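Local coordinates for DUF1214 domain-containing protein (Burkholderia cenocepacia, PDB 6ANS), which is of unknown function, a dimeric bacterial protein with two DUF1214 sequence regions and a bound sodium ion, at residues Val292-Thr297 with Arg377-Lys382; Asp288-Ile293 with Ile341-Arg346; Gly34-Asp39 with Gly229-Ala234. One frame throughout, in Å; residues are numbered along the deposited sequence.

Contact 1 of 3, residues Val292-Thr297 with Arg377-Lys382; sequences VIDVDT and RTRVVK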
ATOM      1  N   VAL A 292      27.323  -8.591  22.115  1.00 44.00           N
ATOM      2  CA  VAL A 292      26.709  -9.472  23.099  1.00 36.00           C
ATOM      3  C   VAL A 292      25.872  -8.622  24.040  1.00 45.05           C
ATOM      4  O   VAL A 292      26.410  -7.782  24.771  1.00 42.71           O
ATOM      5  CB  VAL A 292      27.765 -10.265  23.881  1.00 50.43           C
ATOM      6  CG1 VAL A 292      27.082 -11.234  24.854  1.00 38.31           C
ATOM      7  CG2 VAL A 292      28.705 -10.996  22.920  1.00 48.83           C
ATOM      8  N   ILE A 293      24.561  -8.850  24.034  1.00 39.14           N
ATOM      9  CA  ILE A 293      23.612  -8.131  24.876  1.00 38.33           C
ATOM     10  C   ILE A 293      23.125  -9.082  25.959  1.00 40.69           C
ATOM     11  O   ILE A 293      22.784 -10.234  25.668  1.00 42.57           O
ATOM     12  CB  ILE A 293      22.427  -7.588  24.056  1.00 34.54           C
ATOM     13  CG1 ILE A 293      22.921  -6.863  22.795  1.00 35.96           C
ATOM     14  CG2 ILE A 293      21.550  -6.677  24.902  1.00 31.95           C
ATOM     15  CD1 ILE A 293      21.804  -6.493  21.828  1.00 31.43           C
ATOM     16  N   ASP A 294      23.079  -8.595  27.203  1.00 40.65           N
ATOM     17  CA  ASP A 294      22.700  -9.403  28.356  1.00 39.58           C
ATOM     18  C   ASP A 294      21.752  -8.632  29.254  1.00 42.81           C
ATOM     19  O   ASP A 294      21.975  -7.450  29.533  1.00 43.48           O
ATOM     20  CB  ASP A 294      23.913  -9.807  29.200  1.00 38.38           C
ATOM     21  CG  ASP A 294      24.724 -10.905  28.571  1.00 49.23           C
ATOM     22  OD1 ASP A 294      24.222 -12.042  28.482  1.00 50.23           O
ATOM     23  OD2 ASP A 294      25.866 -10.626  28.155  1.00 56.15           O
ATOM     24  N   VAL A 295      20.721  -9.323  29.732  1.00 37.54           N
ATOM     25  CA  VAL A 295      19.929  -8.894  30.879  1.00 40.69           C
ATOM     26  C   VAL A 295      20.017 -10.002  31.923  1.00 47.15           C
ATOM     27  O   VAL A 295      19.865 -11.186  31.593  1.00 51.92           O
ATOM     28  CB  VAL A 295      18.467  -8.586  30.497  1.00 47.13           C
ATOM     29  CG1 VAL A 295      18.403  -7.327  29.625  1.00 45.01           C
ATOM     30  CG2 VAL A 295      17.813  -9.772  29.790  1.00 47.47           C
ATOM     31  N   ASP A 296      20.350  -9.627  33.163  1.00 45.78           N
ATOM     32  CA  ASP A 296      20.595 -10.634  34.195  1.00 44.02           C
ATOM     33  C   ASP A 296      19.306 -11.300  34.647  1.00 47.46           C
ATOM     34  O   ASP A 296      19.314 -12.481  35.011  1.00 50.91           O
ATOM     35  CB  ASP A 296      21.327 -10.000  35.374  1.00 51.66           C
ATOM     36  CG  ASP A 296      22.713  -9.515  34.991  1.00 58.85           C
ATOM     37  OD1 ASP A 296      23.282 -10.069  34.028  1.00 56.06           O
ATOM     38  OD2 ASP A 296      23.224  -8.569  35.628  1.00 65.94           O
ATOM     39  N   THR A 297      18.199 -10.567  34.629  1.00 51.46           N
ATOM     40  CA  THR A 297      16.879 -11.101  34.916  1.00 49.69           C
ATOM     41  C   THR A 297      15.927 -10.597  33.842  1.00 50.52           C
ATOM     42  O   THR A 297      16.223  -9.636  33.129  1.00 49.31           O
ATOM     43  CB  THR A 297      16.363 -10.663  36.298  1.00 53.94           C
ATOM     44  OG1 THR A 297      16.286  -9.233  36.341  1.00 59.61           O
ATOM     45  CG2 THR A 297      17.286 -11.150  37.417  1.00 48.18           C
ATOM     46  N   ARG A 377      23.102  -4.809  29.400  1.00 38.32           N
ATOM     47  CA  ARG A 377      24.505  -4.496  29.205  1.00 37.32           C
ATOM     48  C   ARG A 377      24.960  -5.105  27.884  1.00 38.29           C
ATOM     49  O   ARG A 377      24.352  -6.048  27.368  1.00 38.51           O
ATOM     50  CB  ARG A 377      25.365  -5.026  30.358  1.00 39.30           C
ATOM     51  CG  ARG A 377      25.176  -6.493  30.684  1.00 47.36           C
ATOM     52  CD  ARG A 377      25.858  -6.868  32.017  1.00 47.23           C
ATOM     53  NE  ARG A 377      25.593  -8.257  32.403  1.00 46.58           N
ATOM     54  CZ  ARG A 377      26.232  -9.301  31.884  1.00 54.51           C
ATOM     55  NH1 ARG A 377      27.176  -9.107  30.972  1.00 63.73           N
ATOM     56  NH2 ARG A 377      25.941 -10.534  32.278  1.00 54.19           N
ATOM     57  N   THR A 378      26.023  -4.530  27.322  1.00 37.34           N
ATOM     58  CA  THR A 378      26.537  -4.944  26.028  1.00 36.94           C
ATOM     59  C   THR A 378      28.055  -5.031  26.089  1.00 41.82           C
ATOM     60  O   THR A 378      28.702  -4.379  26.912  1.00 43.14           O
ATOM     61  CB  THR A 378      26.152  -3.963  24.913  1.00 45.59           C
ATOM     62  OG1 THR A 378      26.871  -2.737  25.103  1.00 40.13           O
ATOM     63  CG2 THR A 378      24.646  -3.677  24.924  1.00 33.93           C
ATOM     64  N   ARG A 379      28.621  -5.838  25.192  1.00 44.86           N
ATOM     65  CA  ARG A 379      30.058  -5.824  24.949  1.00 45.27           C
ATOM     66  C   ARG A 379      30.312  -6.364  23.548  1.00 43.88           C
ATOM     67  O   ARG A 379      29.519  -7.145  23.016  1.00 42.44           O
ATOM     68  CB  ARG A 379      30.829  -6.624  26.004  1.00 51.09           C
ATOM     69  CG  ARG A 379      30.631  -8.115  25.953  1.00 58.34           C
ATOM     70  CD  ARG A 379      31.240  -8.787  27.184  1.00 62.69           C
ATOM     71  NE  ARG A 379      31.311 -10.238  27.028  1.00 64.95           N
ATOM     72  CZ  ARG A 379      30.290 -11.059  27.255  1.00 60.31           C
ATOM     73  NH1 ARG A 379      29.120 -10.563  27.640  1.00 47.36           N
ATOM     74  NH2 ARG A 379      30.437 -12.371  27.086  1.00 63.72           N
ATOM     75  N   VAL A 380      31.386  -5.877  22.930  1.00 44.43           N
ATOM     76  CA  VAL A 380      31.805  -6.314  21.602  1.00 47.80           C
ATOM     77  C   VAL A 380      32.918  -7.343  21.731  1.00 47.88           C
ATOM     78  O   VAL A 380      33.905  -7.118  22.441  1.00 47.86           O
ATOM     79  CB  VAL A 380      32.262  -5.125  20.741  1.00 49.57           C
ATOM     80  CG1 VAL A 380      32.774  -5.630  19.394  1.00 49.18           C
ATOM     81  CG2 VAL A 380      31.115  -4.139  20.547  1.00 44.25           C
ATOM     82  N   VAL A 381      32.759  -8.480  21.053  1.00 44.52           N
ATOM     83  CA  VAL A 381      33.770  -9.530  21.025  1.00 47.20           C
ATOM     84  C   VAL A 381      33.970  -9.981  19.582  1.00 49.51           C
ATOM     85  O   VAL A 381      33.240  -9.583  18.673  1.00 42.12           O
ATOM     86  CB  VAL A 381      33.402 -10.733  21.914  1.00 50.23           C
ATOM     87  CG1 VAL A 381      33.110 -10.278  23.341  1.00 49.88           C
ATOM     88  CG2 VAL A 381      32.212 -11.470  21.318  1.00 54.18           C
ATOM     89  N   LYS A 382      34.984 -10.817  19.383  1.00 45.99           N
ATOM     90  CA  LYS A 382      35.175 -11.464  18.094  1.00 51.44           C
ATOM     91  C   LYS A 382      34.167 -12.601  17.946  1.00 58.57           C
ATOM     92  O   LYS A 382      33.995 -13.411  18.864  1.00 59.80           O
ATOM     93  CB  LYS A 382      36.601 -12.004  17.978  1.00 54.55           C
ATOM     94  CG  LYS A 382      37.676 -10.931  17.878  1.00 57.25           C
ATOM     95  CD  LYS A 382      37.720 -10.326  16.494  1.00 62.64           C
ATOM     96  CE  LYS A 382      38.755  -9.217  16.399  1.00 63.66           C
ATOM     97  NZ  LYS A 382      38.836  -8.683  15.010  1.00 63.31           N
TER
HETATM   98  O   HOH W   1      27.015  -8.363  27.455  1.00 46.67           O
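The guanidinium of Arg-377 lies over Asp-294, whose CB sits 3.6 Å above the centre of one face of the group. The arginine CG stands between its backbone N and carbonyl carbon (chi1 52°), and from there the extended chain carries the head back over strand 292-295. Asp-294 OD2 comes within 3.5 Å of Arg-377 NH1 but well outside the guanidinium plane, a salt bridge by charge with no N-H aimed at the oxygen. Asp-296 approaches differently, at the guanidinium edge: its OD1 accepts from Arg-377 NH2 at 3.2 Å through the syn lone pair, with a weak second bond from NE.

Arg-379 runs alongside Val-292, whose CG1 packs 3.5 Å from Arg-379 NH1. The same NH1 reaches Asp-294 OD2 at 3.3 Å, a weak bond bent to 129° although the two planes are nearly coplanar. One water donates to this OD2 and to Val-292 O, tying the carboxylate to the backbone. The two positive groups beside OD2 would be expected to favour the ionised form of Asp-294. Asp-294 OD1 bonds to Thr-339 OG1.

Beneath these side chains the strands run antiparallel. Val-292 and Arg-379 form one hydrogen-bonded pair, with Val-292 N to Arg-379 O at 2.8 Å, and Asp-294 and Arg-377 form the next. Between them Ile-293 and Thr-378 form a non-hydrogen-bonded pair with side chains on the other face, where Ile-293 packs on Ile-363 and Trp-365 of strand 360-368. Strand 377-382 is the outermost strand of its sheet within the chain, and strand 338-343 flanks 289-295 on the other side.

Contact 2 of 3, residues Asp288-Ile293 with Ile341-Arg346; sequences DEALVI and IVAATR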
ATOM      1  N   ASP A 288      33.846  -9.699  11.549  1.00 47.28           N
ATOM      2  CA  ASP A 288      34.346 -10.662  12.521  1.00 49.57           C
ATOM      3  C   ASP A 288      33.953 -10.323  13.953  1.00 51.15           C
ATOM      4  O   ASP A 288      34.436 -10.976  14.885  1.00 51.91           O
ATOM      5  CB  ASP A 288      35.874 -10.775  12.436  1.00 58.50           C
ATOM      6  CG  ASP A 288      36.588  -9.460  12.748  1.00 63.45           C
ATOM      7  OD1 ASP A 288      35.916  -8.441  13.003  1.00 66.09           O
ATOM      8  OD2 ASP A 288      37.837  -9.457  12.777  1.00 69.14           O
ATOM      9  N   GLU A 289      33.095  -9.325  14.151  1.00 47.33           N
ATOM     10  CA  GLU A 289      32.701  -8.890  15.482  1.00 44.53           C
ATOM     11  C   GLU A 289      31.249  -9.239  15.776  1.00 50.30           C
ATOM     12  O   GLU A 289      30.415  -9.369  14.872  1.00 50.68           O
ATOM     13  CB  GLU A 289      32.904  -7.385  15.646  1.00 43.09           C
ATOM     14  CG  GLU A 289      34.365  -6.963  15.602  1.00 48.26           C
ATOM     15  CD  GLU A 289      34.529  -5.467  15.707  1.00 50.34           C
ATOM     16  OE1 GLU A 289      33.676  -4.747  15.150  1.00 48.68           O
ATOM     17  OE2 GLU A 289      35.496  -5.011  16.357  1.00 52.94           O
ATOM     18  N   ALA A 290      30.955  -9.379  17.062  1.00 46.28           N
ATOM     19  CA  ALA A 290      29.604  -9.613  17.529  1.00 44.18           C
ATOM     20  C   ALA A 290      29.329  -8.698  18.709  1.00 43.30           C
ATOM     21  O   ALA A 290      30.231  -8.378  19.491  1.00 40.07           O
ATOM     22  CB  ALA A 290      29.391 -11.082  17.928  1.00 37.37           C
ATOM     23  N   LEU A 291      28.075  -8.275  18.826  1.00 34.78           N
ATOM     24  CA  LEU A 291      27.609  -7.501  19.966  1.00 34.41           C
ATOM     25  C   LEU A 291      26.837  -8.434  20.887  1.00 42.70           C
ATOM     26  O   LEU A 291      25.809  -8.993  20.488  1.00 44.18           O
ATOM     27  CB  LEU A 291      26.725  -6.338  19.518  1.00 37.09           C
ATOM     28  CG  LEU A 291      26.288  -5.416  20.662  1.00 40.80           C
ATOM     29  CD1 LEU A 291      27.477  -4.643  21.239  1.00 46.33           C
ATOM     30  CD2 LEU A 291      25.195  -4.480  20.220  1.00 31.27           C
ATOM     31  N   VAL A 292      27.323  -8.591  22.115  1.00 44.00           N
ATOM     32  CA  VAL A 292      26.709  -9.472  23.099  1.00 36.00           C
ATOM     33  C   VAL A 292      25.872  -8.622  24.040  1.00 45.05           C
ATOM     34  O   VAL A 292      26.410  -7.782  24.771  1.00 42.71           O
ATOM     35  CB  VAL A 292      27.765 -10.265  23.881  1.00 50.43           C
ATOM     36  CG1 VAL A 292      27.082 -11.234  24.854  1.00 38.31           C
ATOM     37  CG2 VAL A 292      28.705 -10.996  22.920  1.00 48.83           C
ATOM     38  N   ILE A 293      24.561  -8.850  24.034  1.00 39.14           N
ATOM     39  CA  ILE A 293      23.612  -8.131  24.876  1.00 38.33           C
ATOM     40  C   ILE A 293      23.125  -9.082  25.959  1.00 40.69           C
ATOM     41  O   ILE A 293      22.784 -10.234  25.668  1.00 42.57           O
ATOM     42  CB  ILE A 293      22.427  -7.588  24.056  1.00 34.54           C
ATOM     43  CG1 ILE A 293      22.921  -6.863  22.795  1.00 35.96           C
ATOM     44  CG2 ILE A 293      21.550  -6.677  24.902  1.00 31.95           C
ATOM     45  CD1 ILE A 293      21.804  -6.493  21.828  1.00 31.43           C
ATOM     46  N   ILE A 341      22.653 -12.125  20.680  1.00 40.87           N
ATOM     47  CA  ILE A 341      23.902 -11.869  19.967  1.00 37.60           C
ATOM     48  C   ILE A 341      23.590 -11.254  18.609  1.00 36.43           C
ATOM     49  O   ILE A 341      22.841 -11.837  17.818  1.00 36.53           O
ATOM     50  CB  ILE A 341      24.718 -13.157  19.786  1.00 40.94           C
ATOM     51  CG1 ILE A 341      24.901 -13.886  21.121  1.00 44.17           C
ATOM     52  CG2 ILE A 341      26.034 -12.847  19.091  1.00 39.56           C
ATOM     53  CD1 ILE A 341      26.015 -13.352  21.977  1.00 41.92           C
ATOM     54  N   VAL A 342      24.173 -10.085  18.343  1.00 32.39           N
ATOM     55  CA  VAL A 342      24.125  -9.427  17.037  1.00 38.12           C
ATOM     56  C   VAL A 342      25.388  -9.826  16.277  1.00 44.86           C
ATOM     57  O   VAL A 342      26.500  -9.561  16.749  1.00 46.51           O
ATOM     58  CB  VAL A 342      24.035  -7.898  17.190  1.00 32.86           C
ATOM     59  CG1 VAL A 342      23.904  -7.228  15.849  1.00 31.85           C
ATOM     60  CG2 VAL A 342      22.878  -7.500  18.094  1.00 26.83           C
ATOM     61  N   ALA A 343      25.233 -10.454  15.104  1.00 43.79           N
ATOM     62  CA  ALA A 343      26.378 -10.963  14.345  1.00 40.98           C
ATOM     63  C   ALA A 343      25.954 -11.332  12.926  1.00 39.18           C
ATOM     64  O   ALA A 343      24.765 -11.377  12.598  1.00 39.05           O
ATOM     65  CB  ALA A 343      27.012 -12.169  15.038  1.00 40.22           C
ATOM     66  N   ALA A 344      26.954 -11.612  12.083  1.00 40.38           N
ATOM     67  CA  ALA A 344      26.693 -11.986  10.694  1.00 41.09           C
ATOM     68  C   ALA A 344      26.194 -13.424  10.554  1.00 49.68           C
ATOM     69  O   ALA A 344      25.459 -13.731   9.609  1.00 51.87           O
ATOM     70  CB  ALA A 344      27.961 -11.804   9.853  1.00 40.21           C
ATOM     71  N   THR A 345      26.613 -14.321  11.444  1.00 47.58           N
ATOM     72  CA  THR A 345      26.125 -15.692  11.474  1.00 52.12           C
ATOM     73  C   THR A 345      25.832 -16.076  12.919  1.00 52.44           C
ATOM     74  O   THR A 345      26.407 -15.512  13.852  1.00 51.18           O
ATOM     75  CB  THR A 345      27.135 -16.672  10.846  1.00 51.66           C
ATOM     76  OG1 THR A 345      28.407 -16.528  11.491  1.00 51.87           O
ATOM     77  CG2 THR A 345      27.282 -16.430   9.349  1.00 49.79           C
ATOM     78  N   ARG A 346      24.929 -17.037  13.095  1.00 54.14           N
ATOM     79  CA  ARG A 346      24.530 -17.468  14.439  1.00 49.25           C
ATOM     80  C   ARG A 346      25.671 -18.193  15.144  1.00 49.59           C
ATOM     81  O   ARG A 346      26.289 -19.083  14.553  1.00 48.44           O
ATOM     82  CB  ARG A 346      23.314 -18.386  14.396  1.00 50.00           C
ATOM     83  CG  ARG A 346      22.684 -18.632  15.773  1.00 46.68           C
ATOM     84  CD  ARG A 346      21.611 -19.715  15.696  1.00 49.42           C
ATOM     85  NE  ARG A 346      20.353 -19.255  15.124  1.00 58.09           N
ATOM     86  CZ  ARG A 346      19.428 -18.575  15.793  1.00 67.17           C
ATOM     87  NH1 ARG A 346      19.615 -18.298  17.079  1.00 67.52           N
ATOM     88  NH2 ARG A 346      18.311 -18.189  15.177  1.00 67.78           N
TER
HETATM   89  O   HOH W   2      29.754 -10.439  12.596  1.00 41.29           O
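Val-342 O is met twice: Leu-291 N donates to it at 2.9 Å, and Ala-290 CA brings a CA-H contact at 3.2 Å. The return bond, Val-342 N to Leu-291 O, is straighter at 171°. The reciprocal bonds define Leu-291 and Val-342 as a hydrogen-bonded antiparallel pair.

Their side chains leave on one face, with CB beside CB. Farther along it, Ile-293 CD1 crosses to Val-342 CG2 at 4.0 Å; Leu-353 of strand 351-354 also packs on Val-342.

The opposite face carries Val-292 and Ile-341, a non-hydrogen-bonded pair whose side chains lie alongside each other and point the same way. Ile-341 CG1 is anti to the carbonyl carbon, and the bend at chi2, -82°, turns CD1 over the valine fork, 3.7 Å from both Val-292 CG1 and CG2. Ile-341 CG2 rests against Ala-290 CB, which in turn meets Ala-343 CB at 3.9 Å. Leu-386 of helix 383-389 packs against both Ala-290 and Ile-341.

Where direct pairing stops, a water bridges the strands, donating to Glu-289 O at 2.6 Å and accepting from Ala-344 N. The 163° angle between the strand axes and this two-sided apolar packing are those of a twisted antiparallel pair, here the central two strands of a mixed four-stranded sheet.

Contact 3 of 3, residues Gly34-Asp39 with Gly229-Ala234; sequences GQTWAD and GGLMRA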
ATOM      1  N   GLY A  34      -0.892  23.477 -11.158  1.00 29.02           N
ATOM      2  CA  GLY A  34       0.301  22.657 -11.177  1.00 29.75           C
ATOM      3  C   GLY A  34       1.428  23.161 -10.300  1.00 26.08           C
ATOM      4  O   GLY A  34       2.436  22.453 -10.136  1.00 25.36           O
ATOM      5  N   GLN A  35       1.291  24.361  -9.729  1.00 26.94           N
ATOM      6  CA  GLN A  35       2.325  24.872  -8.841  1.00 27.00           C
ATOM      7  C   GLN A  35       2.481  23.975  -7.613  1.00 33.28           C
ATOM      8  O   GLN A  35       3.606  23.643  -7.215  1.00 26.74           O
ATOM      9  CB  GLN A  35       1.983  26.310  -8.437  1.00 28.27           C
ATOM     10  CG  GLN A  35       3.028  26.977  -7.573  1.00 30.75           C
ATOM     11  CD  GLN A  35       4.344  27.105  -8.301  1.00 36.49           C
ATOM     12  OE1 GLN A  35       4.429  27.743  -9.357  1.00 39.66           O
ATOM     13  NE2 GLN A  35       5.385  26.520  -7.733  1.00 35.99           N
ATOM     14  N   THR A  36       1.359  23.527  -7.030  1.00 28.28           N
ATOM     15  CA  THR A  36       1.435  22.664  -5.852  1.00 25.18           C
ATOM     16  C   THR A  36       2.171  21.374  -6.174  1.00 24.12           C
ATOM     17  O   THR A  36       2.975  20.883  -5.365  1.00 23.59           O
ATOM     18  CB  THR A  36       0.034  22.335  -5.323  1.00 28.47           C
ATOM     19  OG1 THR A  36      -0.706  23.541  -5.140  1.00 26.41           O
ATOM     20  CG2 THR A  36       0.132  21.593  -3.986  1.00 24.65           C
ATOM     21  N   TRP A  37       1.887  20.796  -7.345  1.00 23.89           N
ATOM     22  CA  TRP A  37       2.569  19.572  -7.731  1.00 23.04           C
ATOM     23  C   TRP A  37       4.064  19.816  -7.849  1.00 25.38           C
ATOM     24  O   TRP A  37       4.871  18.990  -7.409  1.00 28.54           O
ATOM     25  CB  TRP A  37       1.996  19.032  -9.049  1.00 23.03           C
ATOM     26  CG  TRP A  37       2.583  17.699  -9.423  1.00 27.27           C
ATOM     27  CD1 TRP A  37       3.492  17.454 -10.406  1.00 22.28           C
ATOM     28  CD2 TRP A  37       2.318  16.429  -8.795  1.00 27.52           C
ATOM     29  NE1 TRP A  37       3.803  16.119 -10.438  1.00 24.46           N
ATOM     30  CE2 TRP A  37       3.098  15.468  -9.461  1.00 25.41           C
ATOM     31  CE3 TRP A  37       1.486  16.016  -7.742  1.00 34.67           C
ATOM     32  CZ2 TRP A  37       3.086  14.124  -9.111  1.00 20.89           C
ATOM     33  CZ3 TRP A  37       1.471  14.674  -7.391  1.00 29.61           C
ATOM     34  CH2 TRP A  37       2.264  13.743  -8.074  1.00 27.08           C
ATOM     35  N   ALA A  38       4.456  20.956  -8.430  1.00 24.53           N
ATOM     36  CA  ALA A  38       5.877  21.274  -8.508  1.00 24.67           C
ATOM     37  C   ALA A  38       6.483  21.394  -7.115  1.00 26.19           C
ATOM     38  O   ALA A  38       7.534  20.807  -6.829  1.00 27.51           O
ATOM     39  CB  ALA A  38       6.084  22.567  -9.301  1.00 24.82           C
ATOM     40  N   ASP A  39       5.813  22.139  -6.226  1.00 24.18           N
ATOM     41  CA  ASP A  39       6.319  22.311  -4.865  1.00 24.21           C
ATOM     42  C   ASP A  39       6.394  20.984  -4.128  1.00 27.74           C
ATOM     43  O   ASP A  39       7.329  20.744  -3.358  1.00 26.50           O
ATOM     44  CB  ASP A  39       5.425  23.280  -4.091  1.00 29.63           C
ATOM     45  CG  ASP A  39       5.501  24.681  -4.629  1.00 31.19           C
ATOM     46  OD1 ASP A  39       6.365  24.936  -5.506  1.00 30.91           O
ATOM     47  OD2 ASP A  39       4.672  25.510  -4.202  1.00 31.28           O
ATOM     48  N   GLY A 229      -3.672  20.938   0.544  1.00 36.81           N
ATOM     49  CA  GLY A 229      -3.163  20.720   1.889  1.00 31.12           C
ATOM     50  C   GLY A 229      -2.631  19.317   2.096  1.00 28.80           C
ATOM     51  O   GLY A 229      -1.617  19.120   2.772  1.00 30.34           O
ATOM     52  N   GLY A 230      -3.317  18.320   1.539  1.00 24.93           N
ATOM     53  CA  GLY A 230      -2.867  16.947   1.712  1.00 24.95           C
ATOM     54  C   GLY A 230      -1.530  16.692   1.045  1.00 24.44           C
ATOM     55  O   GLY A 230      -0.665  16.018   1.605  1.00 26.87           O
ATOM     56  N   LEU A 231      -1.338  17.229  -0.160  1.00 20.35           N
ATOM     57  CA  LEU A 231      -0.070  17.013  -0.857  1.00 24.19           C
ATOM     58  C   LEU A 231       1.095  17.645  -0.099  1.00 26.39           C
ATOM     59  O   LEU A 231       2.136  17.007   0.108  1.00 25.01           O
ATOM     60  CB  LEU A 231      -0.149  17.562  -2.282  1.00 25.73           C
ATOM     61  CG  LEU A 231      -0.990  16.716  -3.243  1.00 28.22           C
ATOM     62  CD1 LEU A 231      -1.231  17.466  -4.554  1.00 22.02           C
ATOM     63  CD2 LEU A 231      -0.312  15.387  -3.499  1.00 25.81           C
HETATM   64  N   MSE A 232       0.943  18.899   0.327  1.00 28.89           N
HETATM   65  CA  MSE A 232       2.033  19.575   1.022  1.00 23.43           C
HETATM   66  C   MSE A 232       2.317  18.881   2.357  1.00 24.57           C
HETATM   67  O   MSE A 232       3.480  18.680   2.715  1.00 25.19           O
HETATM   68  CB  MSE A 232       1.723  21.070   1.221  1.00 25.87           C
HETATM   69  CG  MSE A 232       1.744  21.873  -0.100  1.00 35.05           C
HETATM   70 SE   MSE A 232       3.136  21.287  -1.426  1.00 48.78          SE
HETATM   71  CE  MSE A 232       4.733  21.667  -0.323  1.00 46.03           C
ATOM     72  N   ARG A 233       1.269  18.474   3.082  1.00 23.78           N
ATOM     73  CA  ARG A 233       1.512  17.741   4.324  1.00 23.12           C
ATOM     74  C   ARG A 233       2.231  16.425   4.049  1.00 21.12           C
ATOM     75  O   ARG A 233       3.149  16.044   4.790  1.00 25.62           O
ATOM     76  CB  ARG A 233       0.201  17.497   5.086  1.00 23.91           C
ATOM     77  CG  ARG A 233      -0.279  18.729   5.910  1.00 25.81           C
ATOM     78  CD  ARG A 233      -1.488  18.381   6.797  1.00 28.87           C
ATOM     79  NE  ARG A 233      -2.678  18.131   5.984  1.00 32.82           N
ATOM     80  CZ  ARG A 233      -3.463  19.094   5.512  1.00 37.20           C
ATOM     81  NH1 ARG A 233      -3.191  20.365   5.793  1.00 36.29           N
ATOM     82  NH2 ARG A 233      -4.524  18.791   4.771  1.00 36.70           N
ATOM     83  N   ALA A 234       1.841  15.725   2.980  1.00 19.08           N
ATOM     84  CA  ALA A 234       2.518  14.476   2.635  1.00 21.78           C
ATOM     85  C   ALA A 234       3.993  14.718   2.342  1.00 20.93           C
ATOM     86  O   ALA A 234       4.862  14.023   2.876  1.00 20.94           O
ATOM     87  CB  ALA A 234       1.827  13.809   1.441  1.00 18.58           C
TER
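This is apolar helix-to-helix packing between helix 35-46, near the N terminus, and the long helix 224-251. The short segments run nearly parallel, 10° apart, with their axes 9.7 Å from each other at closest approach.

Selenomethionine Met-232 carries much of the contact. Its CG is anti to the carbonyl carbon (chi1 -70°), and bends at chi2 and chi3 fold the chain so that SE lies 4.0 Å from both Thr-36 CG2 and Asp-39 CB, one helical turn apart. CE continues past SE to the backbone of Asp-39, lying 4.1 Å from its O. Thr-36 presents its methyl to this group, and the same CG2 lies 4.4 Å from Leu-231 CD1.

Leu-231 sends its other methyl to the indole of Trp-37: CD2 meets CZ3 at 4.3 Å, at the ring edge and near its plane, so no face stacking is involved. Leu-31 of helix 24-33 packs on both Thr-36 and Leu-231. The indole also belongs to the dimer interface, since NE1 bonds to Leu-44 O of the second subunit and Phe-67 of that subunit meets the ring.

Within helix 35-46, Gln-35 NE2 donates to Asp-39 OD1 at 2.9 Å, from above the carboxylate plane. With no hydrogen bond between the two segments, their mutual attraction probably rests chiefly on dispersion and burial of methyl, selenium and ring-edge surface.

Overall arrangement
Going from the N terminus, contact 3 comes first: it pairs helix 35-46 with helix 224-251, closing a loop of 189 residues between its segments that contains two four-stranded sheets. It is complete before the other two begin. Strand 289-295 then starts both remaining loops: contact 2 closes the shorter one at strand 338-343, and contact 1 the longer at strand 377-382, so the shorter lies within the longer. Strand 289-295 is thus held on both edges, and Lys-382 of contact 1 forms a salt bridge to Asp-288 of contact 2. Contact 3 is about 48 Å from contact 1 and 45 Å from contact 2, centre to centre, across the chain's centre.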